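Local coordinates for elicitor protein Hrip2 (Magnaporthe oryzae, PDB 5FID) that acts as a protein elicitor of the rice blast fungus, probably a secreted one that triggers defence responses in plants, at residues Glu42-Val53 against Pro62-Ser70; Val93-Phe104 against Tyr123-Thr134. The protein carries 1 engineered substitution. One frame throughout, in Å; residues are numbered along the deposited sequence.

Interaction 1 (Glu42-Val53 against Pro62-Ser70); sequences EDFRKSGSTVKV and PMFIGYSFS. Engineered in segment 62-70: Met63 (natural residue Leu).
The hydroxyl of Tyr67 is held by two groups from the 42-53 segment. It donates to Glu42, OH to OE2 2.6 Å, and accepts from the backbone of Arg45, N to OH 3.1 Å. The Arg45 N-H lies near the plane of the tyrosine ring and points at the oxygen fairly straight (159°). The carboxylate stands almost upright to the ring, and OE2 is met from above the carboxylate plane. Arg45 fixes that carboxylate from its other oxygen: NE and NH2 both reach OE1, with NE to OE1 at 3.1 Å. The salt bridge to Arg45 probably keeps Glu42 ionised. Ser20 also bonds Glu42 OE2, which is therefore well satisfied.

Tyr67 CG sits between its own backbone N and carbonyl carbon (chi1 69°), which lays the ring back over the neighbouring strand. The backbone N of Ser49 lies over one face. The Phe44 ring covers the opposite face as an offset stack, centroids 4.5 Å apart and planes at 17°. Phe44 CD2 also meets Phe69 CD1 at 3.8 Å, so the three rings form an aromatic cluster. The edge of Phe69 meets the Arg45 carbonyl, CE1 to O 3.4 Å.

Farther along, Val53 CG2 touches Ile65 CD1 and the methyl CE of Met63, an engineered selenomethionine, both at 4.0 Å. Thr50 CG2 packs against the Phe64 ring on the other face of the sheet. Paired backbone bonds join Ser49 to Tyr67, Val51 to Ile65 and Val53 to Met63. This is the regular pairing of an antiparallel beta hairpin, here between central strands of a six-stranded sheet.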
loop_
_atom_site.group_PDB
_atom_site.type_symbol
_atom_site.label_atom_id
_atom_site.label_comp_id
_atom_site.label_asym_id
_atom_site.label_seq_id
_atom_site.Cartn_x
_atom_site.Cartn_y
_atom_site.Cartn_z
ATOM N N GLU A 42 -7.707 8.762 -17.692
ATOM C CA GLU A 42 -7.138 10.098 -17.521
ATOM C C GLU A 42 -5.652 9.972 -17.246
ATOM O O GLU A 42 -5.200 8.959 -16.722
ATOM C CB GLU A 42 -7.817 10.840 -16.361
ATOM C CG GLU A 42 -7.510 10.271 -14.973
ATOM C CD GLU A 42 -8.071 11.158 -13.867
ATOM O OE1 GLU A 42 -8.868 12.074 -14.195
ATOM O OE2 GLU A 42 -7.718 10.963 -12.676
ATOM N N ASP A 43 -4.884 10.991 -17.622
ATOM C CA ASP A 43 -3.493 11.046 -17.206
ATOM C C ASP A 43 -3.426 11.141 -15.697
ATOM O O ASP A 43 -4.276 11.791 -15.080
ATOM C CB ASP A 43 -2.808 12.286 -17.767
ATOM C CG ASP A 43 -2.680 12.257 -19.260
ATOM O OD1 ASP A 43 -3.047 11.236 -19.882
ATOM O OD2 ASP A 43 -2.187 13.263 -19.814
ATOM N N PHE A 44 -2.409 10.516 -15.109
ATOM C CA PHE A 44 -2.151 10.644 -13.679
ATOM C C PHE A 44 -2.044 12.102 -13.274
ATOM O O PHE A 44 -1.244 12.866 -13.838
ATOM C CB PHE A 44 -0.835 9.960 -13.308
ATOM C CG PHE A 44 -1.000 8.619 -12.657
ATOM C CD1 PHE A 44 -2.077 7.804 -12.966
ATOM C CD2 PHE A 44 -0.067 8.174 -11.730
ATOM C CE1 PHE A 44 -2.213 6.562 -12.361
ATOM C CE2 PHE A 44 -0.203 6.940 -11.116
ATOM C CZ PHE A 44 -1.275 6.134 -11.435
ATOM N N ARG A 45 -2.836 12.486 -12.282
ATOM C CA ARG A 45 -2.768 13.831 -11.749
ATOM C C ARG A 45 -1.679 13.847 -10.703
ATOM O O ARG A 45 -1.574 12.920 -9.904
ATOM C CB ARG A 45 -4.113 14.240 -11.159
ATOM C CG ARG A 45 -5.199 14.340 -12.217
ATOM C CD ARG A 45 -6.580 14.422 -11.606
ATOM N NE ARG A 45 -7.594 14.399 -12.655
ATOM C CZ ARG A 45 -7.993 15.468 -13.330
ATOM N NH1 ARG A 45 -7.474 16.656 -13.062
ATOM N NH2 ARG A 45 -8.916 15.344 -14.272
ATOM N N LYS A 46 -0.863 14.894 -10.745
ATOM C CA LYS A 46 0.306 15.029 -9.893
ATOM C C LYS A 46 -0.060 14.823 -8.427
ATOM O O LYS A 46 0.621 14.096 -7.703
ATOM C CB LYS A 46 0.906 16.423 -10.105
ATOM C CG LYS A 46 2.239 16.673 -9.432
ATOM C CD LYS A 46 2.588 18.152 -9.541
ATOM C CE LYS A 46 1.427 19.007 -9.038
ATOM N NZ LYS A 46 1.555 20.458 -9.374
ATOM N N SER A 47 -1.159 15.445 -8.018
ATOM C CA SER A 47 -1.633 15.411 -6.634
ATOM C C SER A 47 -2.330 14.115 -6.242
ATOM O O SER A 47 -2.621 13.903 -5.066
ATOM C CB SER A 47 -2.613 16.563 -6.387
ATOM O OG SER A 47 -3.842 16.402 -7.123
ATOM N N GLY A 48 -2.619 13.263 -7.218
ATOM C CA GLY A 48 -3.433 12.090 -6.950
ATOM C C GLY A 48 -4.904 12.447 -7.084
ATOM O O GLY A 48 -5.258 13.620 -7.233
ATOM N N SER A 49 -5.777 11.447 -7.016
ATOM C CA SER A 49 -7.195 11.713 -7.224
ATOM C C SER A 49 -8.078 10.617 -6.662
ATOM O O SER A 49 -7.624 9.498 -6.419
ATOM C CB SER A 49 -7.478 11.871 -8.718
ATOM O OG SER A 49 -8.698 12.568 -8.930
ATOM N N THR A 50 -9.345 10.964 -6.462
ATOM C CA THR A 50 -10.390 9.997 -6.182
ATOM C C THR A 50 -11.277 9.856 -7.414
ATOM O O THR A 50 -11.876 10.833 -7.878
ATOM C CB THR A 50 -11.254 10.454 -4.994
ATOM O OG1 THR A 50 -10.446 10.473 -3.812
ATOM C CG2 THR A 50 -12.425 9.506 -4.788
ATOM N N VAL A 51 -11.363 8.648 -7.956
ATOM C CA VAL A 51 -12.214 8.423 -9.123
ATOM C C VAL A 51 -13.503 7.739 -8.677
ATOM O O VAL A 51 -13.482 6.567 -8.293
ATOM C CB VAL A 51 -11.497 7.561 -10.181
ATOM C CG1 VAL A 51 -12.376 7.382 -11.403
ATOM C CG2 VAL A 51 -10.191 8.217 -10.602
ATOM N N LYS A 52 -14.621 8.469 -8.708
ATOM C CA LYS A 52 -15.917 7.883 -8.343
ATOM C C LYS A 52 -16.491 7.104 -9.514
ATOM O O LYS A 52 -16.323 7.506 -10.662
ATOM C CB LYS A 52 -16.916 8.967 -7.934
ATOM C CG LYS A 52 -16.505 9.810 -6.748
ATOM C CD LYS A 52 -17.605 10.817 -6.421
ATOM C CE LYS A 52 -17.231 11.694 -5.218
ATOM N NZ LYS A 52 -18.319 12.698 -4.956
ATOM N N VAL A 53 -17.162 5.989 -9.211
ATOM C CA VAL A 53 -17.747 5.108 -10.217
ATOM C C VAL A 53 -19.126 4.698 -9.726
ATOM O O VAL A 53 -19.265 4.120 -8.654
ATOM C CB VAL A 53 -16.897 3.832 -10.415
ATOM C CG1 VAL A 53 -17.470 2.981 -11.531
ATOM C CG2 VAL A 53 -15.444 4.200 -10.724
ATOM N N PRO A 62 -21.191 5.871 -4.623
ATOM C CA PRO A 62 -20.280 5.318 -5.623
ATOM C C PRO A 62 -19.190 4.441 -5.015
ATOM O O PRO A 62 -18.813 4.572 -3.844
ATOM C CB PRO A 62 -19.613 6.566 -6.183
ATOM C CG PRO A 62 -19.487 7.452 -4.960
ATOM C CD PRO A 62 -20.720 7.175 -4.119
HETATM N N MSE A 63 -18.656 3.565 -5.850
HETATM C CA MSE A 63 -17.409 2.909 -5.540
HETATM C C MSE A 63 -16.355 3.958 -5.852
HETATM O O MSE A 63 -16.651 4.934 -6.521
HETATM C CB MSE A 63 -17.241 1.698 -6.451
HETATM C CG MSE A 63 -16.161 0.751 -6.009
HETATM SE SE MSE A 63 -15.781 -0.466 -7.478
HETATM C CE MSE A 63 -14.944 0.739 -8.760
ATOM N N PHE A 64 -15.144 3.809 -5.325
ATOM C CA PHE A 64 -14.058 4.679 -5.780
ATOM C C PHE A 64 -12.717 4.000 -5.977
ATOM O O PHE A 64 -12.421 2.961 -5.379
ATOM C CB PHE A 64 -13.961 6.011 -4.987
ATOM C CG PHE A 64 -13.197 5.942 -3.686
ATOM C CD1 PHE A 64 -11.806 5.917 -3.671
ATOM C CD2 PHE A 64 -13.871 6.008 -2.473
ATOM C CE1 PHE A 64 -11.094 5.894 -2.466
ATOM C CE2 PHE A 64 -13.167 5.987 -1.257
ATOM C CZ PHE A 64 -11.782 5.931 -1.256
ATOM N N ILE A 65 -11.920 4.595 -6.858
ATOM C CA ILE A 65 -10.555 4.160 -7.082
ATOM C C ILE A 65 -9.690 5.337 -6.703
ATOM O O ILE A 65 -9.815 6.417 -7.281
ATOM C CB ILE A 65 -10.315 3.822 -8.563
ATOM C CG1 ILE A 65 -11.197 2.630 -8.971
ATOM C CG2 ILE A 65 -8.834 3.517 -8.806
ATOM C CD1 ILE A 65 -11.779 2.755 -10.340
ATOM N N GLY A 66 -8.824 5.152 -5.715
ATOM C CA GLY A 66 -7.963 6.243 -5.302
ATOM C C GLY A 66 -6.549 5.963 -5.757
ATOM O O GLY A 66 -6.100 4.825 -5.696
ATOM N N TYR A 67 -5.844 6.988 -6.218
ATOM C CA TYR A 67 -4.436 6.815 -6.541
ATOM C C TYR A 67 -3.628 8.041 -6.144
ATOM O O TYR A 67 -4.156 9.143 -6.078
ATOM C CB TYR A 67 -4.249 6.510 -8.031
ATOM C CG TYR A 67 -4.553 7.664 -8.959
ATOM C CD1 TYR A 67 -5.814 7.813 -9.524
ATOM C CD2 TYR A 67 -3.576 8.593 -9.289
ATOM C CE1 TYR A 67 -6.096 8.865 -10.395
ATOM C CE2 TYR A 67 -3.847 9.645 -10.140
ATOM C CZ TYR A 67 -5.103 9.777 -10.696
ATOM O OH TYR A 67 -5.362 10.830 -11.551
ATOM N N SER A 68 -2.344 7.836 -5.878
ATOM C CA SER A 68 -1.416 8.941 -5.654
ATOM C C SER A 68 -0.008 8.417 -5.919
ATOM O O SER A 68 0.175 7.221 -6.118
ATOM C CB SER A 68 -1.549 9.480 -4.231
ATOM O OG SER A 68 -0.979 8.583 -3.292
ATOM N N PHE A 69 0.994 9.286 -5.950
ATOM C CA PHE A 69 2.349 8.772 -6.114
ATOM C C PHE A 69 3.407 9.614 -5.416
ATOM O O PHE A 69 3.207 10.805 -5.168
ATOM C CB PHE A 69 2.696 8.475 -7.586
ATOM C CG PHE A 69 2.670 9.672 -8.489
ATOM C CD1 PHE A 69 1.464 10.229 -8.905
ATOM C CD2 PHE A 69 3.857 10.210 -8.970
ATOM C CE1 PHE A 69 1.450 11.332 -9.759
ATOM C CE2 PHE A 69 3.853 11.302 -9.823
ATOM C CZ PHE A 69 2.643 11.868 -10.220
ATOM N N SER A 70 4.518 8.973 -5.069
ATOM C CA SER A 70 5.567 9.636 -4.310
ATOM C C SER A 70 6.915 9.427 -4.988
ATOM O O SER A 70 7.038 8.624 -5.911
ATOM C CB SER A 70 5.596 9.126 -2.856
ATOM O OG SER A 70 6.210 7.843 -2.724
#

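Interaction 2 (Val93-Phe104 against Tyr123-Thr134); sequences VTLSPGAGCQDF and YGCPLPINVEAT
Gln102 lies over one face of the Tyr123 ring, with its amide turned only 21° from the ring plane. Its CG makes a CH-pi contact, 4.0 Å from the ring centroid. CG is trans to the backbone N (chi1 -163°), and the extended chain carries the amide out across the CE1 side of the tyrosine. Phe104 meets Tyr123 obliquely, planes at 54°, and Tyr123 CD2 comes within 3.4 Å of Phe104 CE2. A water joins Tyr123 OH to the carbonyl of Asp103. Next to this group, Cys101 and Cys125 form a disulfide (SG to SG 2.0 Å). It ties the 97-103 loop to strand 123-126, and the Pro97 ring rests against Cys125 SG.

Strands 93-96 and 131-134 run antiparallel as neighbours in a mixed five-stranded sheet. Thr94 and Ser96 exchange backbone bonds with Thr134 and Glu132. On the buried face, Leu95 CD1 wedges against Val131 CG1 (3.5 Å) and Ala133 CB (3.6 Å). On the other face, Thr94 and Thr134 stand side by side, and a water bonds Thr94 OG1 and the Glu132 carbonyl. Ser96 OG accepts from Gly98 N in an ST turn and donates to Asp103 OD2 (2.9 Å), which it meets from above the carboxylate plane.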
loop_
_atom_site.group_PDB
_atom_site.type_symbol
_atom_site.label_atom_id
_atom_site.label_comp_id
_atom_site.label_asym_id
_atom_site.label_seq_id
_atom_site.Cartn_x
_atom_site.Cartn_y
_atom_site.Cartn_z
ATOM N N VAL A 93 -14.859 -7.245 -9.643
ATOM C CA VAL A 93 -14.137 -6.003 -9.913
ATOM C C VAL A 93 -12.654 -6.217 -9.649
ATOM O O VAL A 93 -12.261 -6.741 -8.601
ATOM C CB VAL A 93 -14.652 -4.828 -9.049
ATOM C CG1 VAL A 93 -13.809 -3.585 -9.278
ATOM C CG2 VAL A 93 -16.117 -4.525 -9.370
ATOM N N THR A 94 -11.827 -5.819 -10.615
ATOM C CA THR A 94 -10.378 -5.931 -10.474
ATOM C C THR A 94 -9.768 -4.543 -10.497
ATOM O O THR A 94 -10.309 -3.638 -11.119
ATOM C CB THR A 94 -9.767 -6.779 -11.609
ATOM O OG1 THR A 94 -10.033 -6.147 -12.868
ATOM C CG2 THR A 94 -10.374 -8.170 -11.620
ATOM N N LEU A 95 -8.647 -4.369 -9.810
ATOM C CA LEU A 95 -7.869 -3.143 -9.934
ATOM C C LEU A 95 -6.417 -3.564 -9.893
ATOM O O LEU A 95 -5.966 -4.160 -8.913
ATOM C CB LEU A 95 -8.175 -2.170 -8.791
ATOM C CG LEU A 95 -7.363 -0.863 -8.812
ATOM C CD1 LEU A 95 -7.828 0.038 -9.943
ATOM C CD2 LEU A 95 -7.457 -0.125 -7.473
ATOM N N SER A 96 -5.679 -3.274 -10.956
ATOM C CA SER A 96 -4.300 -3.744 -11.054
ATOM C C SER A 96 -3.363 -2.627 -11.504
ATOM O O SER A 96 -3.726 -1.819 -12.353
ATOM C CB SER A 96 -4.243 -4.892 -12.058
ATOM O OG SER A 96 -2.905 -5.233 -12.364
ATOM N N PRO A 97 -2.141 -2.586 -10.949
ATOM C CA PRO A 97 -1.157 -1.603 -11.402
ATOM C C PRO A 97 -0.253 -2.196 -12.471
ATOM O O PRO A 97 0.768 -1.590 -12.800
ATOM C CB PRO A 97 -0.325 -1.362 -10.144
ATOM C CG PRO A 97 -0.280 -2.737 -9.515
ATOM C CD PRO A 97 -1.664 -3.325 -9.765
ATOM N N GLY A 98 -0.616 -3.358 -13.002
ATOM C CA GLY A 98 0.270 -4.074 -13.900
ATOM C C GLY A 98 1.001 -5.164 -13.130
ATOM O O GLY A 98 0.680 -5.443 -11.969
ATOM N N ALA A 99 2.001 -5.770 -13.758
ATOM C CA ALA A 99 2.690 -6.907 -13.150
ATOM C C ALA A 99 3.581 -6.533 -11.958
ATOM O O ALA A 99 4.062 -5.390 -11.841
ATOM C CB ALA A 99 3.505 -7.638 -14.196
ATOM N N GLY A 100 3.796 -7.501 -11.070
ATOM C CA GLY A 100 4.824 -7.378 -10.050
ATOM C C GLY A 100 4.411 -6.756 -8.721
ATOM O O GLY A 100 5.271 -6.491 -7.876
ATOM N N CYS A 101 3.116 -6.519 -8.529
ATOM C CA CYS A 101 2.631 -5.872 -7.307
ATOM C C CYS A 101 1.276 -6.430 -6.892
ATOM O O CYS A 101 0.548 -6.963 -7.728
ATOM C CB CYS A 101 2.519 -4.359 -7.511
ATOM S SG CYS A 101 4.071 -3.542 -7.950
ATOM N N GLN A 102 0.930 -6.293 -5.616
ATOM C CA GLN A 102 -0.358 -6.777 -5.120
ATOM C C GLN A 102 -1.527 -6.058 -5.809
ATOM O O GLN A 102 -1.503 -4.833 -5.977
ATOM C CB GLN A 102 -0.450 -6.639 -3.590
ATOM C CG GLN A 102 -1.570 -7.473 -2.959
ATOM C CD GLN A 102 -1.257 -7.942 -1.540
ATOM O OE1 GLN A 102 -0.115 -7.871 -1.080
ATOM N NE2 GLN A 102 -2.280 -8.430 -0.839
ATOM N N ASP A 103 -2.526 -6.837 -6.227
ATOM C CA ASP A 103 -3.688 -6.332 -6.959
ATOM C C ASP A 103 -4.944 -6.478 -6.113
ATOM O O ASP A 103 -4.922 -7.070 -5.031
ATOM C CB ASP A 103 -3.921 -7.149 -8.247
ATOM C CG ASP A 103 -2.873 -6.893 -9.320
ATOM O OD1 ASP A 103 -1.869 -6.216 -9.034
ATOM O OD2 ASP A 103 -3.041 -7.397 -10.457
ATOM N N PHE A 104 -6.047 -5.956 -6.635
ATOM C CA PHE A 104 -7.370 -6.304 -6.143
ATOM C C PHE A 104 -8.006 -7.210 -7.183
ATOM O O PHE A 104 -8.061 -6.866 -8.373
ATOM C CB PHE A 104 -8.249 -5.060 -6.016
ATOM C CG PHE A 104 -7.888 -4.153 -4.873
ATOM C CD1 PHE A 104 -8.554 -4.252 -3.655
ATOM C CD2 PHE A 104 -6.925 -3.170 -5.024
ATOM C CE1 PHE A 104 -8.251 -3.400 -2.604
ATOM C CE2 PHE A 104 -6.618 -2.314 -3.970
ATOM C CZ PHE A 104 -7.283 -2.433 -2.761
ATOM N N TYR A 123 -2.530 -0.272 -1.703
ATOM C CA TYR A 123 -1.291 -0.927 -2.111
ATOM C C TYR A 123 -0.349 0.013 -2.846
ATOM O O TYR A 123 -0.800 0.943 -3.522
ATOM C CB TYR A 123 -1.573 -2.155 -2.981
ATOM C CG TYR A 123 -2.457 -3.180 -2.318
ATOM C CD1 TYR A 123 -2.056 -3.831 -1.163
ATOM C CD2 TYR A 123 -3.684 -3.509 -2.855
ATOM C CE1 TYR A 123 -2.867 -4.779 -0.554
ATOM C CE2 TYR A 123 -4.500 -4.451 -2.253
ATOM C CZ TYR A 123 -4.086 -5.076 -1.104
ATOM O OH TYR A 123 -4.898 -6.015 -0.515
ATOM N N GLY A 124 0.952 -0.246 -2.702
ATOM C CA GLY A 124 1.988 0.484 -3.416
ATOM C C GLY A 124 2.729 -0.383 -4.431
ATOM O O GLY A 124 2.814 -1.608 -4.286
ATOM N N CYS A 125 3.280 0.262 -5.458
ATOM C CA CYS A 125 3.966 -0.435 -6.533
ATOM C C CYS A 125 4.979 0.527 -7.154
ATOM O O CYS A 125 4.684 1.711 -7.308
ATOM C CB CYS A 125 2.929 -0.855 -7.583
ATOM S SG CYS A 125 3.518 -1.865 -8.945
ATOM N N PRO A 126 6.177 0.027 -7.514
ATOM C CA PRO A 126 7.197 0.858 -8.166
ATOM C C PRO A 126 6.697 1.541 -9.432
ATOM O O PRO A 126 6.032 0.912 -10.265
ATOM C CB PRO A 126 8.267 -0.157 -8.551
ATOM C CG PRO A 126 8.166 -1.211 -7.493
ATOM C CD PRO A 126 6.686 -1.318 -7.187
ATOM N N LEU A 127 7.034 2.818 -9.583
ATOM C CA LEU A 127 6.631 3.590 -10.755
ATOM C C LEU A 127 7.479 3.181 -11.957
ATOM O O LEU A 127 8.612 2.712 -11.784
ATOM C CB LEU A 127 6.821 5.085 -10.478
ATOM C CG LEU A 127 5.985 5.680 -9.347
ATOM C CD1 LEU A 127 6.361 7.133 -9.101
ATOM C CD2 LEU A 127 4.503 5.555 -9.697
ATOM N N PRO A 128 6.947 3.354 -13.183
ATOM C CA PRO A 128 5.598 3.836 -13.498
ATOM C C PRO A 128 4.573 2.707 -13.532
ATOM O O PRO A 128 4.917 1.550 -13.802
ATOM C CB PRO A 128 5.759 4.417 -14.903
ATOM C CG PRO A 128 6.823 3.583 -15.524
ATOM C CD PRO A 128 7.778 3.224 -14.393
ATOM N N ILE A 129 3.324 3.049 -13.230
ATOM C CA ILE A 129 2.224 2.103 -13.288
ATOM C C ILE A 129 1.058 2.774 -13.987
ATOM O O ILE A 129 0.987 4.004 -14.032
ATOM C CB ILE A 129 1.761 1.683 -11.883
ATOM C CG1 ILE A 129 1.285 2.897 -11.085
ATOM C CG2 ILE A 129 2.884 0.984 -11.135
ATOM C CD1 ILE A 129 0.678 2.546 -9.715
ATOM N N ASN A 130 0.166 1.967 -14.553
ATOM C CA ASN A 130 -1.168 2.437 -14.912
ATOM C C ASN A 130 -2.080 1.823 -13.868
ATOM O O ASN A 130 -1.929 0.650 -13.548
ATOM C CB ASN A 130 -1.590 1.948 -16.307
ATOM C CG ASN A 130 -0.926 2.716 -17.442
ATOM O OD1 ASN A 130 -0.493 3.858 -17.281
ATOM N ND2 ASN A 130 -0.880 2.097 -18.616
ATOM N N VAL A 131 -2.990 2.604 -13.300
ATOM C CA VAL A 131 -3.946 2.054 -12.338
ATOM C C VAL A 131 -5.211 1.716 -13.109
ATOM O O VAL A 131 -5.908 2.605 -13.591
ATOM C CB VAL A 131 -4.243 3.038 -11.192
ATOM C CG1 VAL A 131 -5.320 2.485 -10.271
ATOM C CG2 VAL A 131 -2.979 3.280 -10.386
ATOM N N GLU A 132 -5.491 0.420 -13.240
ATOM C CA GLU A 132 -6.442 -0.059 -14.230
ATOM C C GLU A 132 -7.507 -0.925 -13.583
ATOM O O GLU A 132 -7.210 -1.990 -13.035
ATOM C CB GLU A 132 -5.690 -0.836 -15.312
ATOM C CG GLU A 132 -6.535 -1.295 -16.478
ATOM C CD GLU A 132 -5.683 -1.839 -17.615
ATOM O OE1 GLU A 132 -4.442 -1.982 -17.443
ATOM O OE2 GLU A 132 -6.246 -2.123 -18.686
ATOM N N ALA A 133 -8.752 -0.453 -13.642
ATOM C CA ALA A 133 -9.873 -1.152 -13.038
ATOM C C ALA A 133 -10.768 -1.718 -14.125
ATOM O O ALA A 133 -10.963 -1.090 -15.158
ATOM C CB ALA A 133 -10.672 -0.213 -12.150
ATOM N N THR A 134 -11.306 -2.912 -13.889
ATOM C CA THR A 134 -12.304 -3.506 -14.772
ATOM C C THR A 134 -13.569 -3.825 -13.976
ATOM O O THR A 134 -13.524 -4.609 -13.031
ATOM C CB THR A 134 -11.792 -4.804 -15.421
ATOM O OG1 THR A 134 -10.669 -4.514 -16.264
ATOM C CG2 THR A 134 -12.893 -5.436 -16.279
HETATM O O HOH W 1 -8.256 -4.480 -13.828
HETATM O O HOH W 2 1.446 -0.631 -15.224
HETATM O O HOH W 3 -5.905 -7.539 -2.313
#

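In the fold
Interaction 1 closes before interaction 2 opens along the chain, and their centres lie 13 Å apart. The hairpin of interaction 1 belongs to the antiparallel six-stranded sheet, whose outermost strand within this chain, 123-126, takes part in interaction 2. The mixed five-stranded sheet contains strands 39-43, 93-96 and 131-135, so each interaction reaches both sheets. They meet where the sheets face each other: Ile65 packs on Ala133 and Leu95, and Phe44 CZ lies 3.5 Å from Val131 CG2. Together they join the two sheets across a shared apolar interior in a protein without helices. Both also touch the second subunit, interaction 2 partly through backbone hydrogen bonds.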